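Local coordinates for sensor protein (Rhodopseudomonas palustris, PDB 2OOL) that senses light through a bound bilin, this piece being the chromophore-binding part of a bacteriophytochrome that probably acts as a histidine protein kinase, at residues Leu65-Pro70 against Val110-Glu115; Arg154-Ala159 against Gln319-Gln324; Arg231-Ile236 against His279-Ile284. All coordinates share one frame; numbering follows the deposited sequence. Where two conformers were deposited one is given.

Contact 1 (Leu65-Pro70 against Val110-Glu115)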
loop_
_atom_site.group_PDB
_atom_site.type_symbol
_atom_site.label_atom_id
_atom_site.label_comp_id
_atom_site.label_asym_id
_atom_site.label_seq_id
_atom_site.Cartn_x
_atom_site.Cartn_y
_atom_site.Cartn_z
ATOM N N LEU A 65 18.999 -26.081 -9.916
ATOM C CA LEU A 65 19.296 -24.679 -10.102
ATOM C C LEU A 65 20.704 -24.559 -10.620
ATOM O O LEU A 65 20.931 -24.034 -11.696
ATOM C CB LEU A 65 19.119 -23.914 -8.787
ATOM C CG LEU A 65 19.291 -22.395 -8.797
ATOM C CD1 LEU A 65 18.473 -21.696 -9.892
ATOM C CD2 LEU A 65 19.046 -21.843 -7.422
ATOM N N LEU A 66 21.647 -25.102 -9.851
ATOM C CA LEU A 66 23.081 -24.920 -10.066
ATOM C C LEU A 66 23.749 -26.079 -10.814
ATOM O O LEU A 66 24.886 -25.942 -11.202
ATOM C CB LEU A 66 23.762 -24.737 -8.695
ATOM C CG LEU A 66 23.184 -23.544 -7.929
ATOM C CD1 LEU A 66 23.663 -23.510 -6.512
ATOM C CD2 LEU A 66 23.498 -22.227 -8.655
ATOM N N ARG A 67 23.059 -27.206 -10.989
ATOM C CA ARG A 67 23.555 -28.351 -11.745
ATOM C C ARG A 67 24.709 -29.074 -11.040
ATOM O O ARG A 67 25.631 -29.574 -11.679
ATOM C CB ARG A 67 23.966 -27.939 -13.163
ATOM C CG ARG A 67 22.789 -27.366 -13.968
ATOM C CD ARG A 67 21.878 -28.510 -14.493
ATOM N NE ARG A 67 20.472 -28.108 -14.651
ATOM C CZ ARG A 67 19.417 -28.902 -14.427
ATOM N NH1 ARG A 67 19.575 -30.165 -13.997
ATOM N NH2 ARG A 67 18.184 -28.427 -14.603
ATOM N N GLN A 68 24.601 -29.168 -9.716
ATOM C CA GLN A 68 25.645 -29.768 -8.902
ATOM C C GLN A 68 25.014 -30.585 -7.775
ATOM O O GLN A 68 23.896 -30.299 -7.348
ATOM C CB GLN A 68 26.567 -28.679 -8.354
ATOM C CG GLN A 68 27.541 -28.090 -9.401
ATOM C CD GLN A 68 27.909 -26.649 -9.090
ATOM O OE1 GLN A 68 27.263 -26.001 -8.252
ATOM N NE2 GLN A 68 28.938 -26.135 -9.759
ATOM N N PRO A 69 25.716 -31.653 -7.324
ATOM C CA PRO A 69 25.170 -32.421 -6.202
ATOM C C PRO A 69 25.032 -31.537 -4.953
ATOM O O PRO A 69 25.944 -30.766 -4.646
ATOM C CB PRO A 69 26.217 -33.524 -5.975
ATOM C CG PRO A 69 27.026 -33.598 -7.229
ATOM C CD PRO A 69 26.993 -32.215 -7.812
ATOM N N PRO A 70 23.883 -31.607 -4.261
ATOM C CA PRO A 70 23.678 -30.819 -3.026
ATOM C C PRO A 70 24.807 -30.940 -2.005
ATOM O O PRO A 70 25.291 -29.932 -1.508
ATOM C CB PRO A 70 22.366 -31.373 -2.462
ATOM C CG PRO A 70 21.638 -31.827 -3.624
ATOM C CD PRO A 70 22.679 -32.376 -4.600
ATOM N N VAL A 110 23.932 -16.872 -10.289
ATOM C CA VAL A 110 24.648 -17.190 -11.524
ATOM C C VAL A 110 24.636 -18.709 -11.696
ATOM O O VAL A 110 25.168 -19.419 -10.861
ATOM C CB VAL A 110 26.046 -16.593 -11.489
ATOM C CG1 VAL A 110 26.792 -16.852 -12.797
ATOM C CG2 VAL A 110 25.967 -15.082 -11.200
ATOM N N THR A 111 23.916 -19.203 -12.700
ATOM C CA THR A 111 23.715 -20.630 -12.943
ATOM C C THR A 111 24.383 -20.977 -14.265
ATOM O O THR A 111 24.677 -20.082 -15.083
ATOM C CB THR A 111 22.173 -21.066 -12.994
ATOM O OG1 THR A 111 21.590 -20.764 -14.258
ATOM C CG2 THR A 111 21.307 -20.443 -11.890
ATOM N N PRO A 112 24.605 -22.274 -14.526
ATOM C CA PRO A 112 25.272 -22.612 -15.793
ATOM C C PRO A 112 24.403 -22.264 -17.005
ATOM O O PRO A 112 24.925 -22.090 -18.095
ATOM C CB PRO A 112 25.473 -24.139 -15.699
ATOM C CG PRO A 112 25.261 -24.488 -14.254
ATOM C CD PRO A 112 24.257 -23.482 -13.762
ATOM N N ASP A 113 23.093 -22.174 -16.795
ATOM C CA ASP A 113 22.116 -21.862 -17.844
ATOM C C ASP A 113 21.635 -20.393 -17.750
ATOM O O ASP A 113 20.467 -20.112 -18.012
ATOM C CB ASP A 113 20.887 -22.810 -17.715
ATOM C CG ASP A 113 21.271 -24.270 -17.303
ATOM O OD1 ASP A 113 22.147 -24.897 -17.980
ATOM O OD2 ASP A 113 20.674 -24.779 -16.304
ATOM N N GLY A 114 22.525 -19.469 -17.373
ATOM C CA GLY A 114 22.193 -18.048 -17.211
ATOM C C GLY A 114 21.903 -17.560 -15.787
ATOM O O GLY A 114 21.853 -18.338 -14.838
ATOM N N GLU A 115 21.695 -16.248 -15.673
ATOM C CA GLU A 115 21.436 -15.540 -14.418
ATOM C C GLU A 115 19.942 -15.470 -14.139
ATOM O O GLU A 115 19.164 -14.990 -14.958
ATOM C CB GLU A 115 22.051 -14.141 -14.524
ATOM C CG GLU A 115 21.853 -13.215 -13.366
ATOM C CD GLU A 115 22.517 -11.855 -13.591
ATOM O OE1 GLU A 115 23.508 -11.800 -14.341
ATOM O OE2 GLU A 115 22.055 -10.825 -13.038
#
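The hairpin that joins strands 105-111 and 114-125 of the PAS domain turns through a type I beta turn, Thr-111 to Gly-114, and it is on this turn that Leu-65, Leu-66 and Arg-67 rest as helix 62-66 ends. With CG anti to the backbone N (chi1 -176°), Leu-65 carries its branch back to the turn, where CD1 meets the Thr-111 methyl CG2 at 3.7 Å, the two side chains crossing at about a right angle. Thr-111 CB also sits 3.5 Å from Leu-65 O, so a polar helix-end carbonyl faces carbon here. Pro-112 repeats the pattern, its ring atom CG lying 3.4 Å from Leu-66 O and 3.8 Å from Arg-67 CG. The threonine hydroxyl works inside the turn: OG1 of Thr-111 donates to Gly-114 O at a modelled 2.5 Å, whose exact value is doubtful, and that oxygen also receives Thr-111 N. An alanine at Thr-111 would probably leave Leu-65 CD1 without its methyl partner and Gly-114 O with one donor fewer, making the turn less firmly held. On the outer side Arg-67, whose phi is positive, sends its chain across Pro-112 and Asp-113. Its NE stands 3.7 Å from Asp-113 OD2, a long salt bridge met at the guanidinium edge, with the two planes 48° apart. No hydrogen bond links the two segments; shape fit of carbon against carbon and carbonyl, with a long charge pair between exposed side chains, carries the contact, so its polar contribution is likely to be modest.

Contact 2 (Arg154-Ala159 against Gln319-Gln324)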
loop_
_atom_site.group_PDB
_atom_site.type_symbol
_atom_site.label_atom_id
_atom_site.label_comp_id
_atom_site.label_asym_id
_atom_site.label_seq_id
_atom_site.Cartn_x
_atom_site.Cartn_y
_atom_site.Cartn_z
ATOM N N ARG A 154 -8.954 2.459 4.974
ATOM C CA ARG A 154 -9.879 3.510 5.360
ATOM C C ARG A 154 -11.330 3.009 5.575
ATOM O O ARG A 154 -12.016 3.463 6.500
ATOM C CB ARG A 154 -9.836 4.596 4.291
ATOM C CG ARG A 154 -10.611 5.835 4.611
ATOM C CD ARG A 154 -10.772 6.620 3.332
ATOM N NE ARG A 154 -11.918 6.152 2.550
ATOM C CZ ARG A 154 -12.052 6.293 1.229
ATOM N NH1 ARG A 154 -11.079 6.854 0.502
ATOM N NH2 ARG A 154 -13.170 5.866 0.621
ATOM N N ARG A 155 -11.782 2.082 4.734
ATOM C CA ARG A 155 -13.139 1.547 4.836
ATOM C C ARG A 155 -13.267 0.645 6.043
ATOM O O ARG A 155 -14.263 0.680 6.763
ATOM C CB ARG A 155 -13.523 0.753 3.591
ATOM C CG ARG A 155 -14.024 1.624 2.472
ATOM C CD ARG A 155 -14.042 0.899 1.123
ATOM N NE ARG A 155 -14.346 1.857 0.046
ATOM C CZ ARG A 155 -14.505 1.547 -1.245
ATOM N NH1 ARG A 155 -14.410 0.279 -1.669
ATOM N NH2 ARG A 155 -14.753 2.515 -2.116
ATOM N N LEU A 156 -12.249 -0.173 6.246
ATOM C CA LEU A 156 -12.205 -1.068 7.376
ATOM C C LEU A 156 -12.349 -0.242 8.641
ATOM O O LEU A 156 -13.071 -0.621 9.545
ATOM C CB LEU A 156 -10.871 -1.823 7.372
ATOM C CG LEU A 156 -10.832 -3.344 7.461
ATOM C CD1 LEU A 156 -11.995 -4.025 6.874
ATOM C CD2 LEU A 156 -9.509 -3.876 6.792
ATOM N N GLN A 157 -11.717 0.927 8.667
ATOM C CA GLN A 157 -11.680 1.754 9.868
ATOM C C GLN A 157 -12.975 2.482 10.217
ATOM O O GLN A 157 -13.109 2.947 11.349
ATOM C CB GLN A 157 -10.537 2.763 9.783
ATOM C CG GLN A 157 -9.130 2.131 9.805
ATOM C CD GLN A 157 -8.124 3.030 10.479
ATOM O OE1 GLN A 157 -7.343 3.737 9.812
ATOM N NE2 GLN A 157 -8.154 3.041 11.818
ATOM N N THR A 158 -13.909 2.597 9.263
ATOM C CA THR A 158 -15.269 3.076 9.561
ATOM C C THR A 158 -16.345 1.990 9.439
ATOM O O THR A 158 -17.522 2.310 9.378
ATOM C CB THR A 158 -15.672 4.281 8.654
ATOM O OG1 THR A 158 -15.480 3.943 7.275
ATOM C CG2 THR A 158 -14.874 5.561 9.020
ATOM N N ALA A 159 -15.958 0.717 9.412
ATOM C CA ALA A 159 -16.915 -0.399 9.443
ATOM C C ALA A 159 -17.686 -0.388 10.760
ATOM O O ALA A 159 -17.073 -0.292 11.824
ATOM C CB ALA A 159 -16.178 -1.731 9.291
ATOM N N GLN A 319 -3.968 -6.997 9.945
ATOM C CA GLN A 319 -3.635 -6.244 11.146
ATOM C C GLN A 319 -4.630 -5.052 11.373
ATOM O O GLN A 319 -4.982 -4.749 12.522
ATOM C CB GLN A 319 -2.196 -5.743 11.112
ATOM C CG GLN A 319 -1.079 -6.841 11.194
ATOM C CD GLN A 319 0.320 -6.278 10.945
ATOM O OE1 GLN A 319 0.455 -5.096 10.607
ATOM N NE2 GLN A 319 1.379 -7.142 11.052
ATOM N N VAL A 320 -5.061 -4.370 10.321
ATOM C CA VAL A 320 -6.070 -3.296 10.478
ATOM C C VAL A 320 -7.432 -3.850 10.880
ATOM O O VAL A 320 -8.164 -3.226 11.706
ATOM C CB VAL A 320 -6.234 -2.464 9.192
ATOM C CG1 VAL A 320 -7.433 -1.398 9.314
ATOM C CG2 VAL A 320 -4.937 -1.790 8.841
ATOM N N LEU A 321 -7.797 -4.984 10.262
ATOM C CA LEU A 321 -9.004 -5.735 10.629
ATOM C C LEU A 321 -8.911 -6.072 12.125
ATOM O O LEU A 321 -9.848 -5.828 12.889
ATOM C CB LEU A 321 -9.119 -7.041 9.811
ATOM C CG LEU A 321 -10.339 -7.949 10.068
ATOM C CD1 LEU A 321 -11.692 -7.190 9.872
ATOM C CD2 LEU A 321 -10.342 -9.239 9.262
ATOM N N THR A 322 -7.779 -6.619 12.536
ATOM C CA THR A 322 -7.547 -6.974 13.936
ATOM C C THR A 322 -7.832 -5.814 14.883
ATOM O O THR A 322 -8.566 -5.971 15.861
ATOM C CB THR A 322 -6.111 -7.487 14.116
ATOM O OG1 THR A 322 -5.876 -8.555 13.176
ATOM C CG2 THR A 322 -5.861 -7.970 15.562
ATOM N N TRP A 323 -7.300 -4.638 14.591
ATOM C CA TRP A 323 -7.620 -3.447 15.389
ATOM C C TRP A 323 -9.124 -3.122 15.425
ATOM O O TRP A 323 -9.670 -2.752 16.480
ATOM C CB TRP A 323 -6.894 -2.242 14.820
ATOM C CG TRP A 323 -7.255 -0.975 15.458
ATOM C CD1 TRP A 323 -8.071 -0.015 14.966
ATOM C CD2 TRP A 323 -6.795 -0.507 16.725
ATOM N NE1 TRP A 323 -8.166 1.023 15.852
ATOM C CE2 TRP A 323 -7.397 0.745 16.947
ATOM C CE3 TRP A 323 -5.947 -1.035 17.705
ATOM C CZ2 TRP A 323 -7.169 1.495 18.107
ATOM C CZ3 TRP A 323 -5.711 -0.283 18.861
ATOM C CH2 TRP A 323 -6.325 0.963 19.050
ATOM N N GLN A 324 -9.790 -3.235 14.278
ATOM C CA GLN A 324 -11.193 -2.887 14.204
ATOM C C GLN A 324 -12.107 -3.887 14.917
ATOM O O GLN A 324 -13.152 -3.509 15.453
ATOM C CB GLN A 324 -11.644 -2.701 12.762
ATOM C CG GLN A 324 -12.966 -1.912 12.632
ATOM C CD GLN A 324 -12.853 -0.409 12.935
ATOM O OE1 GLN A 324 -11.799 0.106 13.336
ATOM N NE2 GLN A 324 -13.937 0.295 12.708
#
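Gln-324 reaches across to the C-terminal part of helix 142-157 and makes the close-fitting half of this contact. Its CG, anti to the backbone N (chi1 -162°), comes to 3.3 Å from Leu-156 O. Beyond the bend at chi2, the amide NE2 of Gln-324 is shared by two backbone carbonyls of 154-159, Gln-157 O at 3.1 Å and Ala-159 O at 3.3 Å. Both bonds are weak, the first poorly aligned (126° at the hydrogen) and the second straighter (155°). Beside this polar grip lies an apolar patch of Val-320 and Leu-156, both buried, joined by the aliphatic CG of Gln-157: Val-320 CG1 touches Leu-156 CB at 4.0 Å and Gln-157 CG at 3.9 Å, while Leu-156 CD1 comes to 4.4 Å from Leu-321 CD1. The other half is looser. Gln-157 NE2 only approaches Trp-323 CD1, at 4.4 Å and obliquely to the indole, and both residues are partly exposed. That side turns toward the second subunit, where Trp-323 meets Trp-323 of the other chain edge-to-face and Gln-319 OE1 is hydrogen-bonded to Gln-157 NE2 of the other chain. The contact thus pairs helices 142-157 and 308-332 at the dimer interface, while away from it Leu-156 and Ala-159 rest on helix 162-177, and Leu-321 reaches both that helix and Ile-286 of strand 280-288.

Contact 3 (Arg231-Ile236 against His279-Ile284). With LBV (3-[2-[(Z)-[3-(2-carboxyethyl)-5-[(Z)-(4-ethenyl-3-methyl-5-oxidanylidene-pyrrol-2-ylidene)methyl]-4-methyl-pyrrol-1-ium -2-ylidene]methyl]-5-[(Z)-[(3E)-3-ethylidene-4-methyl-5-oxidanylidene-pyrrolidin-2-ylidene]methyl]-4-methyl-1H-pyrrol-3- yl]propanoic acid), chain C.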
loop_
_atom_site.group_PDB
_atom_site.type_symbol
_atom_site.label_atom_id
_atom_site.label_comp_id
_atom_site.label_asym_id
_atom_site.label_seq_id
_atom_site.Cartn_x
_atom_site.Cartn_y
_atom_site.Cartn_z
ATOM N N ARG A 231 1.192 -17.968 5.811
ATOM C CA ARG A 231 1.686 -19.199 5.171
ATOM C C ARG A 231 1.010 -19.394 3.813
ATOM O O ARG A 231 -0.140 -19.011 3.634
ATOM C CB ARG A 231 1.368 -20.407 6.052
ATOM C CG ARG A 231 -0.120 -20.661 6.226
ATOM C CD ARG A 231 -0.489 -21.085 7.641
ATOM N NE ARG A 231 -0.049 -20.093 8.602
ATOM C CZ ARG A 231 -0.833 -19.183 9.162
ATOM N NH1 ARG A 231 -0.322 -18.353 10.035
ATOM N NH2 ARG A 231 -2.114 -19.081 8.858
ATOM N N ILE A 232 1.717 -19.996 2.878
ATOM C CA ILE A 232 1.206 -20.287 1.583
ATOM C C ILE A 232 1.610 -21.661 1.110
ATOM O O ILE A 232 2.739 -22.113 1.350
ATOM C CB ILE A 232 1.541 -19.189 0.505
ATOM C CG1 ILE A 232 0.925 -19.549 -0.863
ATOM C CG2 ILE A 232 3.057 -18.981 0.327
ATOM C CD1 ILE A 232 0.899 -18.356 -1.879
ATOM N N ILE A 233 0.663 -22.321 0.431
ATOM C CA ILE A 233 0.882 -23.604 -0.201
ATOM C C ILE A 233 0.394 -23.416 -1.630
ATOM O O ILE A 233 -0.742 -23.657 -1.909
ATOM C CB ILE A 233 0.078 -24.782 0.502
ATOM C CG1 ILE A 233 0.247 -24.752 2.045
ATOM C CG2 ILE A 233 0.479 -26.186 -0.101
ATOM C CD1 ILE A 233 -0.871 -25.467 2.831
ATOM N N PRO A 234 1.274 -22.968 -2.546
ATOM C CA PRO A 234 0.811 -22.690 -3.920
ATOM C C PRO A 234 0.313 -23.873 -4.729
ATOM O O PRO A 234 -0.509 -23.666 -5.631
ATOM C CB PRO A 234 2.026 -22.110 -4.618
ATOM C CG PRO A 234 3.082 -21.909 -3.580
ATOM C CD PRO A 234 2.701 -22.683 -2.348
ATOM N N ASP A 235 0.843 -25.062 -4.449
ATOM C CA ASP A 235 0.481 -26.299 -5.093
ATOM C C ASP A 235 0.464 -27.395 -4.062
ATOM O O ASP A 235 1.535 -27.755 -3.564
ATOM C CB ASP A 235 1.485 -26.684 -6.181
ATOM C CG ASP A 235 1.011 -27.905 -7.031
ATOM O OD1 ASP A 235 -0.024 -28.571 -6.734
ATOM O OD2 ASP A 235 1.686 -28.186 -8.040
ATOM N N ILE A 236 -0.744 -27.887 -3.717
ATOM C CA ILE A 236 -0.917 -28.897 -2.672
ATOM C C ILE A 236 -0.376 -30.249 -3.113
ATOM O O ILE A 236 -0.268 -31.163 -2.302
ATOM C CB ILE A 236 -2.419 -29.077 -2.156
ATOM C CG1 ILE A 236 -3.317 -29.689 -3.260
ATOM C CG2 ILE A 236 -2.979 -27.727 -1.573
ATOM C CD1 ILE A 236 -4.800 -30.074 -2.884
ATOM N N HIS A 279 -6.571 -26.637 -4.797
ATOM C CA HIS A 279 -5.138 -27.006 -4.886
ATOM C C HIS A 279 -4.078 -25.937 -4.598
ATOM O O HIS A 279 -2.883 -26.201 -4.705
ATOM C CB HIS A 279 -4.857 -27.666 -6.242
ATOM C CG HIS A 279 -5.416 -29.037 -6.358
ATOM N ND1 HIS A 279 -6.757 -29.301 -6.185
ATOM C CD2 HIS A 279 -4.822 -30.230 -6.588
ATOM C CE1 HIS A 279 -6.970 -30.592 -6.333
ATOM N NE2 HIS A 279 -5.821 -31.178 -6.599
ATOM N N ALA A 280 -4.506 -24.740 -4.239
ATOM C CA ALA A 280 -3.628 -23.682 -3.671
ATOM C C ALA A 280 -4.356 -23.205 -2.427
ATOM O O ALA A 280 -5.584 -23.115 -2.449
ATOM C CB ALA A 280 -3.456 -22.477 -4.658
ATOM N N ALA A 281 -3.606 -22.903 -1.383
ATOM C CA ALA A 281 -4.108 -22.399 -0.105
ATOM C C ALA A 281 -3.145 -21.337 0.436
ATOM O O ALA A 281 -1.925 -21.481 0.345
ATOM C CB ALA A 281 -4.181 -23.508 0.891
ATOM N N MET A 282 -3.705 -20.289 1.015
ATOM C CA MET A 282 -2.926 -19.297 1.743
ATOM C C MET A 282 -3.734 -18.774 2.912
ATOM O O MET A 282 -4.928 -18.425 2.751
ATOM C CB MET A 282 -2.591 -18.103 0.854
ATOM C CG MET A 282 -1.895 -16.965 1.660
ATOM S SD MET A 282 -1.356 -15.588 0.632
ATOM C CE MET A 282 -2.870 -15.017 -0.019
ATOM N N SER A 283 -3.098 -18.631 4.060
ATOM C CA SER A 283 -3.809 -18.095 5.207
ATOM C C SER A 283 -2.965 -17.125 6.027
ATOM O O SER A 283 -1.762 -17.161 5.987
ATOM C CB SER A 283 -4.425 -19.236 6.051
ATOM O OG SER A 283 -3.476 -20.218 6.436
ATOM N N ILE A 284 -3.676 -16.206 6.690
ATOM C CA ILE A 284 -3.124 -15.143 7.500
ATOM C C ILE A 284 -3.874 -15.183 8.826
ATOM O O ILE A 284 -5.126 -15.163 8.874
ATOM C CB ILE A 284 -3.328 -13.752 6.851
ATOM C CG1 ILE A 284 -2.731 -13.657 5.422
ATOM C CG2 ILE A 284 -2.797 -12.668 7.729
ATOM C CD1 ILE A 284 -3.750 -13.864 4.361
HETATM C C1A LBV C . -7.449 -32.380 9.713
HETATM C C1B LBV C . -3.657 -30.105 10.154
HETATM O O1B LBV C . 2.176 -27.908 8.407
HETATM C C1C LBV C . -4.738 -26.034 8.461
HETATM O O1C LBV C . -4.034 -22.119 5.112
HETATM C C1D LBV C . -9.201 -25.049 7.216
HETATM C C2A LBV C . -7.177 -33.544 10.634
HETATM C C2B LBV C . -2.311 -29.753 10.333
HETATM O O2B LBV C . 1.361 -25.880 8.673
HETATM C C2C LBV C . -4.785 -24.711 7.973
HETATM O O2C LBV C . -4.303 -24.160 4.302
HETATM C C2D LBV C . -10.561 -25.003 7.589
HETATM C C3A LBV C . -5.760 -33.135 11.075
HETATM C C3B LBV C . -2.133 -28.459 9.851
HETATM C C3C LBV C . -6.118 -24.426 7.730
HETATM C C3D LBV C . -11.186 -24.205 6.655
HETATM C C4A LBV C . -5.400 -31.912 10.447
HETATM C C4B LBV C . -3.409 -27.997 9.414
HETATM C C4C LBV C . -6.874 -25.571 8.031
HETATM C C4D LBV C . -10.206 -23.796 5.742
HETATM C CAA LBV C . -4.926 -33.834 11.978
HETATM C CAB LBV C . -0.799 -27.697 9.819
HETATM C CAC LBV C . -3.662 -23.679 7.712
HETATM C CAD LBV C . -12.533 -23.929 6.647
HETATM C CBA LBV C . -5.243 -35.139 12.783
HETATM C CBB LBV C . -0.177 -27.684 8.438
HETATM C CBC LBV C . -3.009 -23.915 6.314
HETATM C CBD LBV C . -13.137 -23.105 5.704
HETATM C CGB LBV C . 1.247 -27.098 8.519
HETATM C CGC LBV C . -3.851 -23.346 5.126
HETATM C CHB LBV C . -4.136 -31.327 10.645
HETATM C CHC LBV C . -3.549 -26.692 8.849
HETATM C CHD LBV C . -8.257 -25.755 7.950
HETATM C CMA LBV C . -7.164 -34.836 9.800
HETATM C CMB LBV C . -1.203 -30.653 10.925
HETATM C CMC LBV C . -6.577 -23.047 7.208
HETATM C CMD LBV C . -11.266 -25.668 8.791
HETATM N N_A LBV C . -6.414 -31.515 9.669
HETATM O O_A LBV C . -8.488 -32.226 9.078
HETATM N N_B LBV C . -4.253 -29.020 9.629
HETATM N N_C LBV C . -6.002 -26.489 8.453
HETATM N N_D LBV C . -9.048 -24.339 6.113
HETATM O O_D LBV C . -10.338 -23.068 4.742
#
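Arg-231, Ile-232 and Ile-233 pair with Ser-283, Met-282 and Ala-281 as an antiparallel ladder whose strand axes run 4.7 Å apart. Backbone bonds come first. Arg-231 and Ser-283 exchange two, as do Ile-233 and Ala-281, where Ile-233 N to Ala-281 O is short at 2.7 Å; Ile-232 and Met-282 form the non-hydrogen-bonded pair between them. Past the strand end, Ile-236 N donates to His-279 O at 2.9 Å.

Polar side chains form a chain of hydrogen bonds on the chromophore face. The hydroxyl OG of Ser-283 accepts a hydrogen bond from Arg-231 NH2 at 3.0 Å, close to the guanidinium plane. Ser-283 OG in turn donates to LBV O1C, a propionate oxygen of the bilin, over a very short separation whose exact value is doubtful. Ala-281 CB lies 3.5 Å from LBV O2C, the second oxygen of the same carboxylate. Arg-231 NH1 is held by Asn-228 O and Ser-285 OG, which fixes the guanidinium; its charge would probably favour an ionised propionate.

Apolar contacts come last. Ile-233 CD1 meets Ala-281 CB at 4.3 Å. At the far end Ile-236 CD1 stands over the face of the His-279 ring in a CH-pi contact, 3.7 Å from the ring centroid and 13° off the normal. On the opposite sheet face Ile-232 CG1 meets Met-282 CB, both side chains reaching Arg-311 of helix 308-332.

His-279 and Ala-280 together face Asn-300 in a classic beta bulge. Gln-40 NE2 binds Ile-232 O, consistent with the phytochrome knot in which N-terminal chain threads a GAF-domain lasso. The whole is the edge of the GAF-domain sheet, one face of which lines the bilin pocket at a propionate.

Overall arrangement
The three contacts sample a PAS-GAF photosensor from periphery to pocket. Contact 3 is the central one, about 8 Å from the chain centre to its own centre and largely buried, a backbone-bonded sheet edge that also meets the chromophore. Contact 1, in the PAS domain, is peripheral and partly buried, with leucines inside and the long ion pair outside. Contact 2, whose centre is about 46 Å from that of contact 1, lies on the other side of the chain's centre and pairs helices beside the second subunit through apolar packing and weak amide bonds. Contacts 2 and 3 share helix 308-332, which holds one side of contact 2 and covers Ile-232 and Met-282 of contact 3.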